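Filamentation induced by cAMP protein Fic (Desulfovibrio alaskensis, PDB 4RGL) is a Fic/DOC-family protein of undefined function that pairs a largely helical Fic core with a C-terminal domain of the helix-turn-helix clan. Local coordinates at residues P42-R45 / R46-R49; Q68-A71 / V72-K76; Y177-F181 / I182-A186; G190-G193 / R194-Q197; R295-R299 / N300-N304. All coordinates share one frame; numbering follows the deposited sequence.

Interaction 1 (P42-R45 / R46-R49)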
# COMPACT_ATOMS: atom_id res chain seq x y z
N PRO A 42 -11.41 0.68 5.34
CA PRO A 42 -10.62 1.85 4.90
C PRO A 42 -9.28 1.95 5.63
O PRO A 42 -8.28 2.36 5.04
CB PRO A 42 -11.53 3.04 5.24
CG PRO A 42 -12.90 2.46 5.36
CD PRO A 42 -12.71 1.10 5.90
N ARG A 43 -9.25 1.56 6.94
CA ARG A 43 -8.02 1.57 7.73
C ARG A 43 -6.99 0.60 7.17
O ARG A 43 -5.82 0.95 7.05
CB ARG A 43 -8.32 1.24 9.20
CG ARG A 43 -8.95 2.40 9.96
CD ARG A 43 -9.24 2.04 11.41
NE ARG A 43 -9.67 3.21 12.18
CZ ARG A 43 -10.93 3.61 12.28
NH1 ARG A 43 -11.90 2.94 11.67
NH2 ARG A 43 -11.24 4.68 13.00
N LEU A 44 -7.44 -0.62 6.75
CA LEU A 44 -6.55 -1.63 6.16
C LEU A 44 -6.00 -1.15 4.81
O LEU A 44 -4.80 -1.29 4.55
CB LEU A 44 -7.28 -2.97 5.99
CG LEU A 44 -7.75 -3.64 7.30
CD1 LEU A 44 -8.60 -4.86 7.01
CD2 LEU A 44 -6.56 -4.00 8.19
N ARG A 45 -6.87 -0.53 3.95
CA ARG A 45 -6.42 0.08 2.69
C ARG A 45 -5.36 1.13 2.96
O ARG A 45 -4.35 1.18 2.26
CB ARG A 45 -7.60 0.71 1.93
CG ARG A 45 -8.58 -0.28 1.37
CD ARG A 45 -9.58 0.41 0.45
NE ARG A 45 -10.62 -0.49 -0.03
CZ ARG A 45 -11.78 -0.66 0.59
NH1 ARG A 45 -12.07 0.01 1.69
NH2 ARG A 45 -12.68 -1.50 0.09
N ARG A 46 -5.56 1.95 4.01
CA ARG A 46 -4.62 2.99 4.38
C ARG A 46 -3.32 2.37 4.91
O ARG A 46 -2.24 2.80 4.51
CB ARG A 46 -5.24 3.93 5.43
CG ARG A 46 -4.34 5.12 5.82
CD ARG A 46 -3.94 5.98 4.60
NE ARG A 46 -5.10 6.50 3.88
CZ ARG A 46 -5.71 7.64 4.19
NH1 ARG A 46 -5.31 8.35 5.24
NH2 ARG A 46 -6.76 8.05 3.49
N GLU A 47 -3.42 1.34 5.79
CA GLU A 47 -2.24 0.65 6.32
C GLU A 47 -1.35 0.16 5.19
O GLU A 47 -0.15 0.40 5.21
CB GLU A 47 -2.65 -0.54 7.21
CG GLU A 47 -3.23 -0.14 8.56
CD GLU A 47 -3.63 -1.31 9.45
OE1 GLU A 47 -3.14 -2.44 9.22
OE2 GLU A 47 -4.41 -1.08 10.40
N ASN A 48 -1.96 -0.45 4.16
CA ASN A 48 -1.24 -0.93 2.98
C ASN A 48 -0.67 0.23 2.19
O ASN A 48 0.50 0.19 1.80
CB ASN A 48 -2.16 -1.77 2.10
CG ASN A 48 -2.50 -3.11 2.69
OD1 ASN A 48 -1.84 -3.59 3.63
ND2 ASN A 48 -3.46 -3.78 2.10
N ARG A 49 -1.49 1.28 1.95
CA ARG A 49 -1.05 2.47 1.22
C ARG A 49 0.16 3.12 1.92
O ARG A 49 1.14 3.45 1.26
CB ARG A 49 -2.21 3.47 1.07
CG ARG A 49 -1.85 4.77 0.33
CD ARG A 49 -1.26 4.53 -1.06
NE ARG A 49 -2.09 3.64 -1.89
CZ ARG A 49 -3.13 4.05 -2.61
NH1 ARG A 49 -3.53 5.31 -2.55
NH2 ARG A 49 -3.81 3.19 -3.35
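Pro42 to Arg49 form two turns at the start of helix 42-59, joined by four i to i+4 bonds, of which Glu47 N to Arg43 O is the shortest at 2.7 Å and Asn48 N to Leu44 O the straightest (N-H...O 165°). Pro42 stands in the first turn, where a helix asks no acceptor for the backbone nitrogen; its carbonyl still receives Arg46 N at 2.9 Å.

The one side-chain pair that meets is Leu44 with Glu47. They run side by side in the same direction, and methyl CD2 of Leu44 comes 3.9 Å from carboxylate atom OE1 of Glu47. Glu47 CG lies beside its own backbone N (chi1 -73°), which brings this methylene to 3.2 Å from Arg43 O before the extended chain carries the carboxylate outward. Asn48 sends its amide back along the helix, with CG 3.5 Å from Leu44 O.

The arginines part company. Arg45 stretches out straight to Tyr210, whereas Arg46 and Arg49 both bend at chi2 and chi3 and turn toward helix 82-95, Arg46 touching Phe92 and Arg49 touching Tyr95. Arg49 also makes a salt bridge with Glu96 and a hydrogen bond to Ala209 O. With no side-chain hydrogen bond or ion pair between the two halves, cohesion here rests on backbone bonds, and the buried arginine spends its charge on tertiary partners.

Interaction 2 (Q68-A71 / V72-K76)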
# COMPACT_ATOMS: atom_id res chain seq x y z
N GLN A 68 6.80 6.76 11.55
CA GLN A 68 6.89 8.18 11.21
C GLN A 68 5.99 8.51 10.01
O GLN A 68 5.17 9.43 10.09
CB GLN A 68 8.34 8.59 10.92
CG GLN A 68 9.23 8.61 12.16
CD GLN A 68 10.64 9.02 11.82
OE1 GLN A 68 11.41 8.28 11.19
NE2 GLN A 68 11.04 10.21 12.27
N VAL A 69 6.13 7.75 8.90
CA VAL A 69 5.33 7.96 7.69
C VAL A 69 3.82 7.88 8.04
O VAL A 69 3.03 8.72 7.58
CB VAL A 69 5.71 6.95 6.58
CG1 VAL A 69 4.73 7.02 5.40
CG2 VAL A 69 7.14 7.19 6.10
N THR A 70 3.44 6.93 8.93
CA THR A 70 2.06 6.81 9.41
C THR A 70 1.62 8.12 10.09
O THR A 70 0.58 8.67 9.75
CB THR A 70 1.93 5.62 10.37
OG1 THR A 70 2.35 4.43 9.70
CG2 THR A 70 0.52 5.45 10.90
N ALA A 71 2.47 8.64 11.01
CA ALA A 71 2.17 9.86 11.75
C ALA A 71 2.05 11.08 10.81
O ALA A 71 1.18 11.93 11.03
CB ALA A 71 3.25 10.11 12.79
N VAL A 72 2.89 11.14 9.74
CA VAL A 72 2.82 12.23 8.74
C VAL A 72 1.46 12.22 8.07
O VAL A 72 0.76 13.23 8.05
CB VAL A 72 3.95 12.13 7.69
CG1 VAL A 72 3.82 13.23 6.64
CG2 VAL A 72 5.31 12.18 8.34
N ILE A 73 1.06 11.05 7.55
CA ILE A 73 -0.19 10.88 6.81
C ILE A 73 -1.40 10.99 7.78
O ILE A 73 -2.45 11.49 7.39
CB ILE A 73 -0.18 9.54 6.03
CG1 ILE A 73 0.96 9.54 4.97
CG2 ILE A 73 -1.55 9.26 5.37
CD1 ILE A 73 1.19 8.19 4.24
N ASP A 74 -1.23 10.58 9.06
CA ASP A 74 -2.31 10.68 10.06
C ASP A 74 -2.55 12.14 10.45
O ASP A 74 -3.67 12.50 10.80
CB ASP A 74 -1.99 9.85 11.31
CG ASP A 74 -2.28 8.36 11.17
OD1 ASP A 74 -2.77 7.94 10.08
OD2 ASP A 74 -2.09 7.62 12.16
N GLY A 75 -1.51 12.95 10.40
CA GLY A 75 -1.56 14.34 10.82
C GLY A 75 -0.99 14.55 12.20
O GLY A 75 -0.94 15.68 12.71
N LYS A 76 -0.48 13.44 12.82
CA LYS A 76 0.07 13.43 14.19
C LYS A 76 1.45 14.14 14.24
O LYS A 76 1.96 14.59 13.21
CB LYS A 76 0.21 11.98 14.71
CG LYS A 76 -1.10 11.17 14.70
CD LYS A 76 -2.08 11.61 15.79
CE LYS A 76 -3.35 10.78 15.79
NZ LYS A 76 -3.08 9.35 16.11
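Methyl CG1 of Val69 meets CD1 of Ile73 at 3.9 Å, the two side chains lying alongside each other one turn apart and aimed the same way. Ile73 CG1 points opposite to its carbonyl carbon (chi1 -63°), a setting that turns the chain back along the helix and brings CG1 to 3.4 Å from Val69 O. Next to this pair Thr70 and Asp74 also run together: the methyl CG2 of Thr70, and not its hydroxyl, faces Asp74 OD2 at 3.6 Å. OG1 is turned back to bond Leu66 O.

Below the side chains, ordinary helical bonds continue as far as Asp74 N to Thr70 O at 2.7 Å. Then the helix closes with a C-terminal cap of the Schellman type. Gly75 enters positive phi (100°), where the lack of a CB avoids crowding against the preceding carbonyl oxygen. Ala71 O receives Gly75 N at 2.9 Å and also Lys76 N, the latter weakly at an N-H...O angle of 122°; a weak bond from Gly75 N to Val72 O completes the pattern. The hydrophobic touch expected between the residues flanking such a cap is Ala71 CB to Lys76 CB, 4.1 Å apart.

Further out, Ile50 and Ile53 of helix 42-59 touch Ile73, and Phe92 of helix 82-95 packs on it too. Val72 rests on Ile85 and Val88, the second of which also meets Val69.

Interaction 3 (Y177-F181 / I182-A186)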
# COMPACT_ATOMS: atom_id res chain seq x y z
N TYR A 177 10.40 -1.85 -16.50
CA TYR A 177 11.74 -2.12 -17.01
C TYR A 177 12.15 -1.08 -18.04
O TYR A 177 13.27 -0.56 -17.98
CB TYR A 177 11.80 -3.53 -17.62
CG TYR A 177 13.08 -3.83 -18.35
CD1 TYR A 177 14.24 -4.19 -17.66
CD2 TYR A 177 13.12 -3.90 -19.74
CE1 TYR A 177 15.41 -4.54 -18.33
CE2 TYR A 177 14.27 -4.29 -20.42
CZ TYR A 177 15.41 -4.60 -19.71
OH TYR A 177 16.56 -4.95 -20.38
N GLU A 178 11.26 -0.76 -18.98
CA GLU A 178 11.55 0.22 -20.02
C GLU A 178 11.66 1.63 -19.42
O GLU A 178 12.60 2.36 -19.72
CB GLU A 178 10.48 0.19 -21.11
CG GLU A 178 10.53 -1.06 -21.96
CD GLU A 178 11.83 -1.25 -22.72
OE1 GLU A 178 12.33 -0.26 -23.30
OE2 GLU A 178 12.34 -2.39 -22.74
N PHE A 179 10.70 1.99 -18.52
CA PHE A 179 10.67 3.31 -17.87
C PHE A 179 11.95 3.56 -17.07
O PHE A 179 12.49 4.66 -17.11
CB PHE A 179 9.44 3.41 -16.93
CG PHE A 179 9.22 4.78 -16.34
CD1 PHE A 179 9.86 5.15 -15.16
CD2 PHE A 179 8.36 5.68 -16.94
CE1 PHE A 179 9.68 6.43 -14.62
CE2 PHE A 179 8.15 6.95 -16.38
CZ PHE A 179 8.82 7.32 -15.23
N GLU A 180 12.45 2.53 -16.35
CA GLU A 180 13.67 2.66 -15.54
C GLU A 180 14.89 2.92 -16.44
O GLU A 180 15.79 3.67 -16.06
CB GLU A 180 13.88 1.39 -14.68
CG GLU A 180 14.85 1.59 -13.51
CD GLU A 180 16.34 1.44 -13.82
OE1 GLU A 180 16.67 1.03 -14.96
OE2 GLU A 180 17.15 1.63 -12.89
N PHE A 181 14.92 2.29 -17.64
CA PHE A 181 16.02 2.48 -18.59
C PHE A 181 16.04 3.91 -19.14
O PHE A 181 17.12 4.47 -19.36
CB PHE A 181 15.91 1.47 -19.75
CG PHE A 181 16.85 1.75 -20.91
CD1 PHE A 181 18.18 1.36 -20.85
CD2 PHE A 181 16.40 2.41 -22.05
CE1 PHE A 181 19.05 1.64 -21.91
CE2 PHE A 181 17.27 2.70 -23.10
CZ PHE A 181 18.59 2.30 -23.03
N ILE A 182 14.86 4.49 -19.41
CA ILE A 182 14.77 5.81 -20.03
C ILE A 182 15.04 6.92 -18.98
O ILE A 182 15.75 7.88 -19.29
CB ILE A 182 13.41 6.01 -20.74
CG1 ILE A 182 13.16 4.88 -21.79
CG2 ILE A 182 13.34 7.41 -21.41
CD1 ILE A 182 11.73 4.85 -22.41
N HIS A 183 14.49 6.78 -17.72
CA HIS A 183 14.63 7.83 -16.68
C HIS A 183 14.17 9.18 -17.25
O HIS A 183 15.00 10.04 -17.55
CB HIS A 183 16.09 7.91 -16.17
CG HIS A 183 16.31 7.26 -14.84
ND1 HIS A 183 16.22 5.89 -14.69
CD2 HIS A 183 16.76 7.80 -13.68
CE1 HIS A 183 16.53 5.65 -13.42
NE2 HIS A 183 16.88 6.77 -12.78
N PRO A 184 12.86 9.31 -17.60
CA PRO A 184 12.43 10.49 -18.37
C PRO A 184 12.46 11.79 -17.58
O PRO A 184 12.49 12.86 -18.17
CB PRO A 184 11.00 10.13 -18.78
CG PRO A 184 10.55 9.17 -17.76
CD PRO A 184 11.76 8.36 -17.41
N PHE A 185 12.39 11.71 -16.25
CA PHE A 185 12.31 12.91 -15.43
C PHE A 185 13.66 13.23 -14.78
O PHE A 185 14.51 12.34 -14.64
CB PHE A 185 11.23 12.76 -14.36
CG PHE A 185 9.86 12.49 -14.92
CD1 PHE A 185 9.11 13.52 -15.49
CD2 PHE A 185 9.29 11.23 -14.83
CE1 PHE A 185 7.84 13.27 -16.00
CE2 PHE A 185 8.01 10.99 -15.33
CZ PHE A 185 7.29 12.01 -15.92
N ALA A 186 13.86 14.49 -14.39
CA ALA A 186 15.08 14.92 -13.72
C ALA A 186 15.22 14.24 -12.35
O ALA A 186 16.34 13.93 -11.93
CB ALA A 186 15.07 16.43 -13.55
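His183 ND1 donates to Glu180 O at 2.6 Å with an N-H...O angle of 156°, and the oxygen lies only 5° out of the imidazole plane, evidence that the bond fixes the rotation of the ring. His183 N is held as well, by Phe179 O at 3.0 Å, so backbone and side chain both fasten this residue to the last turn of helix 168-182. The Glu180 carboxylate stands beside the imidazole with its plane nearly perpendicular, but its firm partner is Arg136, in a salt bridge.

The helix ends here: His183 takes positive phi (52°), and Pro184, lacking an N-H, cannot supply the 6-to-1 bond of a Schellman cap. His183, Pro184 and Phe185 open the Fic signature HPFx(D/E)GNGR, whose His side chain lies about 4 Å from a bound unknown ligand.

Around this polar knot the rings close in. Pro184 CD sits over one face of Phe179, 3.9 Å from its centroid, in a CH-pi contact, while Phe185 CE2 reaches CZ at the Phe179 edge, 3.8 Å away. Beyond them His113 stacks on Phe185, and Arg128 takes the carbonyls of Ile182 and His183.

Interaction 4 (G190-G193 / R194-Q197)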
# COMPACT_ATOMS: atom_id res chain seq x y z
N GLY A 190 12.52 6.46 -10.01
CA GLY A 190 12.28 5.24 -9.25
C GLY A 190 10.87 5.18 -8.70
O GLY A 190 10.12 4.25 -9.00
N ARG A 191 10.47 6.22 -7.97
CA ARG A 191 9.14 6.34 -7.38
C ARG A 191 8.03 6.37 -8.46
O ARG A 191 6.95 5.82 -8.24
CB ARG A 191 9.06 7.60 -6.51
CG ARG A 191 9.91 7.51 -5.25
CD ARG A 191 10.02 8.84 -4.54
NE ARG A 191 11.03 9.70 -5.15
CZ ARG A 191 11.26 10.95 -4.78
NH1 ARG A 191 10.53 11.51 -3.83
NH2 ARG A 191 12.21 11.66 -5.37
N MSE A 192 8.31 7.00 -9.64
CA MSE A 192 7.36 7.04 -10.78
C MSE A 192 7.21 5.66 -11.42
O MSE A 192 6.14 5.34 -11.95
CB MSE A 192 7.81 8.06 -11.84
CG MSE A 192 7.59 9.51 -11.42
SE MSE A 192 5.73 9.92 -11.06
CE MSE A 192 5.00 9.65 -12.81
N GLY A 193 8.28 4.88 -11.39
CA GLY A 193 8.26 3.52 -11.91
C GLY A 193 7.32 2.63 -11.13
O GLY A 193 6.41 2.02 -11.71
N ARG A 194 7.46 2.63 -9.79
CA ARG A 194 6.61 1.83 -8.89
C ARG A 194 5.17 2.33 -8.91
O ARG A 194 4.24 1.53 -8.85
CB ARG A 194 7.16 1.85 -7.47
CG ARG A 194 8.54 1.29 -7.39
CD ARG A 194 9.15 1.44 -6.03
NE ARG A 194 10.60 1.46 -6.13
CZ ARG A 194 11.32 2.57 -6.06
NH1 ARG A 194 10.75 3.72 -5.73
NH2 ARG A 194 12.63 2.52 -6.23
N LEU A 195 4.99 3.67 -9.04
CA LEU A 195 3.66 4.25 -9.10
C LEU A 195 2.92 3.78 -10.33
O LEU A 195 1.77 3.33 -10.23
CB LEU A 195 3.74 5.79 -9.08
CG LEU A 195 2.39 6.53 -9.30
CD1 LEU A 195 1.44 6.31 -8.12
CD2 LEU A 195 2.62 7.99 -9.53
N TRP A 196 3.57 3.85 -11.50
CA TRP A 196 2.92 3.53 -12.76
C TRP A 196 2.68 2.02 -12.88
O TRP A 196 1.66 1.62 -13.44
CB TRP A 196 3.71 4.06 -13.95
CG TRP A 196 2.88 4.89 -14.88
CD1 TRP A 196 2.56 4.60 -16.17
CD2 TRP A 196 2.10 6.04 -14.52
NE1 TRP A 196 1.72 5.57 -16.68
CE2 TRP A 196 1.38 6.43 -15.67
CE3 TRP A 196 1.95 6.79 -13.34
CZ2 TRP A 196 0.55 7.56 -15.68
CZ3 TRP A 196 1.09 7.88 -13.34
CH2 TRP A 196 0.42 8.26 -14.51
N GLN A 197 3.54 1.19 -12.25
CA GLN A 197 3.29 -0.25 -12.22
C GLN A 197 2.00 -0.53 -11.42
O GLN A 197 1.14 -1.28 -11.89
CB GLN A 197 4.47 -1.00 -11.62
CG GLN A 197 4.21 -2.51 -11.51
CD GLN A 197 5.37 -3.26 -10.96
OE1 GLN A 197 6.46 -3.25 -11.53
NE2 GLN A 197 5.12 -4.07 -9.95
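Gly190 O is gripped from within the helix by Arg194 N at 3.2 Å, a nearly straight bond (N-H...O 163°), and weakly by Gly193 N. The side chain of Arg194 then returns to the same peptide. A chi1 of -60° and a chain extended to NE lay the guanidinium over Gly190: that carbonyl oxygen stands above one of its faces, 3.6 Å from CZ, and Arg191 CG meets NH1 in the guanidinium plane at 3.9 Å. As Gly190 carries no side chain, the flat group can lie close to the backbone.

The charged end looks outside the helix, NH2 forming a salt bridge with Glu60 and NH1 a hydrogen bond with Ser56 OG. Ser56 and Glu60 have the spacing of the (S/T)xxxE(G/N) inhibitory motif of Fic proteins, and Arg194 is the second arginine of the extended signature GNGRxxR, so this pairing is consistent with the autoinhibited arrangement seen in relatives. Gly190 N and Arg191 NH2 bond the unknown ligand.

On another side of the helix, the side chains of Met192, a selenomethionine, and Leu195 lie side by side, SE 4.0 Å from CD2, and Met192 CE reaches Trp196 CE3 at 4.2 Å. Three helices pack against helix 189-202: helix 42-59 meets the arginines, helix 106-117 meets Met192 and Trp196, and helix 168-182 brings Phe179 to Met192 and His176 to Gln197.

Interaction 5 (R295-R299 / N300-N304)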
# COMPACT_ATOMS: atom_id res chain seq x y z
N ARG A 295 -34.41 -0.71 32.52
CA ARG A 295 -33.54 -1.77 33.06
C ARG A 295 -33.52 -3.03 32.14
O ARG A 295 -32.43 -3.49 31.79
CB ARG A 295 -33.97 -2.15 34.48
CG ARG A 295 -33.58 -1.11 35.52
CD ARG A 295 -34.27 -1.35 36.84
NE ARG A 295 -35.70 -1.08 36.76
CZ ARG A 295 -36.50 -1.04 37.81
NH1 ARG A 295 -36.01 -1.20 39.04
NH2 ARG A 295 -37.80 -0.78 37.66
N PRO A 296 -34.69 -3.60 31.71
CA PRO A 296 -34.65 -4.79 30.84
C PRO A 296 -33.81 -4.56 29.57
O PRO A 296 -33.10 -5.46 29.14
CB PRO A 296 -36.12 -5.05 30.51
CG PRO A 296 -36.87 -4.45 31.65
CD PRO A 296 -36.09 -3.23 32.05
N THR A 297 -33.84 -3.32 29.01
CA THR A 297 -33.04 -2.96 27.83
C THR A 297 -31.52 -3.04 28.16
O THR A 297 -30.75 -3.59 27.37
CB THR A 297 -33.43 -1.55 27.31
OG1 THR A 297 -34.81 -1.56 26.94
CG2 THR A 297 -32.58 -1.11 26.12
N PHE A 298 -31.11 -2.53 29.34
CA PHE A 298 -29.71 -2.57 29.77
C PHE A 298 -29.22 -4.02 29.95
O PHE A 298 -28.13 -4.36 29.49
CB PHE A 298 -29.50 -1.77 31.08
CG PHE A 298 -28.14 -1.97 31.71
CD1 PHE A 298 -27.00 -1.43 31.13
CD2 PHE A 298 -28.01 -2.66 32.91
CE1 PHE A 298 -25.74 -1.64 31.70
CE2 PHE A 298 -26.75 -2.85 33.49
CZ PHE A 298 -25.63 -2.34 32.88
N ARG A 299 -30.00 -4.85 30.63
CA ARG A 299 -29.61 -6.23 30.91
C ARG A 299 -29.55 -7.06 29.60
O ARG A 299 -28.58 -7.77 29.37
CB ARG A 299 -30.59 -6.87 31.92
CG ARG A 299 -29.99 -8.02 32.75
CD ARG A 299 -29.01 -7.51 33.81
NE ARG A 299 -28.67 -8.54 34.79
CZ ARG A 299 -27.65 -9.39 34.66
NH1 ARG A 299 -26.89 -9.36 33.57
NH2 ARG A 299 -27.39 -10.28 35.60
N ASN A 300 -30.56 -6.89 28.71
CA ASN A 300 -30.70 -7.71 27.50
C ASN A 300 -29.82 -7.21 26.33
O ASN A 300 -29.37 -8.04 25.52
CB ASN A 300 -32.17 -7.74 27.04
CG ASN A 300 -33.13 -8.33 28.06
OD1 ASN A 300 -32.77 -9.19 28.87
ND2 ASN A 300 -34.39 -7.91 28.00
N ASN A 301 -29.65 -5.87 26.18
CA ASN A 301 -28.96 -5.31 25.00
C ASN A 301 -27.53 -4.85 25.33
O ASN A 301 -26.76 -4.55 24.41
CB ASN A 301 -29.76 -4.13 24.42
CG ASN A 301 -31.17 -4.49 23.97
OD1 ASN A 301 -31.58 -5.66 23.97
ND2 ASN A 301 -31.93 -3.48 23.56
N TYR A 302 -27.17 -4.75 26.63
CA TYR A 302 -25.86 -4.22 27.00
C TYR A 302 -25.07 -5.20 27.90
O TYR A 302 -24.00 -5.65 27.51
CB TYR A 302 -26.01 -2.85 27.71
CG TYR A 302 -26.48 -1.73 26.80
CD1 TYR A 302 -27.82 -1.60 26.46
CD2 TYR A 302 -25.60 -0.75 26.36
CE1 TYR A 302 -28.26 -0.57 25.62
CE2 TYR A 302 -26.02 0.30 25.55
CZ TYR A 302 -27.36 0.38 25.18
OH TYR A 302 -27.78 1.40 24.36
N LEU A 303 -25.59 -5.48 29.12
CA LEU A 303 -24.85 -6.24 30.13
C LEU A 303 -24.69 -7.73 29.74
O LEU A 303 -23.56 -8.24 29.75
CB LEU A 303 -25.55 -6.13 31.50
CG LEU A 303 -24.71 -6.57 32.72
CD1 LEU A 303 -23.38 -5.82 32.79
CD2 LEU A 303 -25.47 -6.37 34.00
N ASN A 304 -25.81 -8.44 29.41
CA ASN A 304 -25.75 -9.87 29.04
C ASN A 304 -24.94 -10.11 27.72
O ASN A 304 -24.10 -11.01 27.69
CB ASN A 304 -27.16 -10.47 28.91
CG ASN A 304 -27.87 -10.66 30.24
OD1 ASN A 304 -27.25 -10.84 31.29
ND2 ASN A 304 -29.19 -10.73 30.19
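The ring of Phe298 lies beneath Leu303, whose CB stands over one face at 4.3 Å from the ring centroid and 23° off its normal, a CH-pi contact offset toward the rim. Leu303 CD2 adds an apolar touch on Phe298 CE2 at 3.8 Å. From another direction Tyr302 comes across at about a right angle, its CB 3.8 Å from Phe298 CD1, and its own ring turns an edge toward Thr297 O. Two consecutive residues, Tyr302 and Leu303, thus meet the Phe298 ring from adjoining sides.

Leu303 has a second flat neighbour. The Arg299 chain, bent at chi2, crosses the leucine, and methyl CD2 of Leu303 rests over a face of the guanidinium. Asn304 OD1 is close to Arg299 NH1, yet the angle is poor for a hydrogen bond; amide and guanidinium planes are 46° apart.

The backbone pattern is consistent with these placements. Pro296 O and Thr297 O take Asn300 N and Asn301 N in the usual i to i+4 pattern, but then the helix widens into a pi-type turn: Leu303 N reaches Phe298 O at 2.8 Å and Asn304 N reaches Arg299 O at 2.9 Å, both i to i+5, while Tyr302 N makes a weak bond to Phe298 O. The short axes of 295-299 and 300-304 are inclined at 48°.

Phe298 and Tyr302 pack on Leu286, Met287 and Leu290 of helix 283-290, and Tyr302 also on Leu272 of helix 267-276. Three helices with a small antiparallel sheet are consistent with a winged helix-turn-helix, in which helix 295-308 would hold the recognition-helix position.

In the fold
Along the chain the five contacts come in series, each closing before the next opens. Interactions 1 and 2 lie on successive helices, 42-59 and 66-74, with centres 13 Å apart, and touch where Arg46 NH1 packs on Ile73 CG2 at 3.9 Å. Interactions 3 and 4 hold the two ends of the Fic signature, which runs from the loop after helix 168-182 into helix 189-202; their centres are 10 Å apart, and Phe179 CZ meets Met192 CB at 3.6 Å. Helix 42-59 also carries Ser56, which reaches interaction 4 and so couples the N-terminal helices to the Fic core. Interaction 5, its centre 64 Å from that of interaction 3, lies in the helix-turn-helix-like domain, consistent with a module separate from the Fic core.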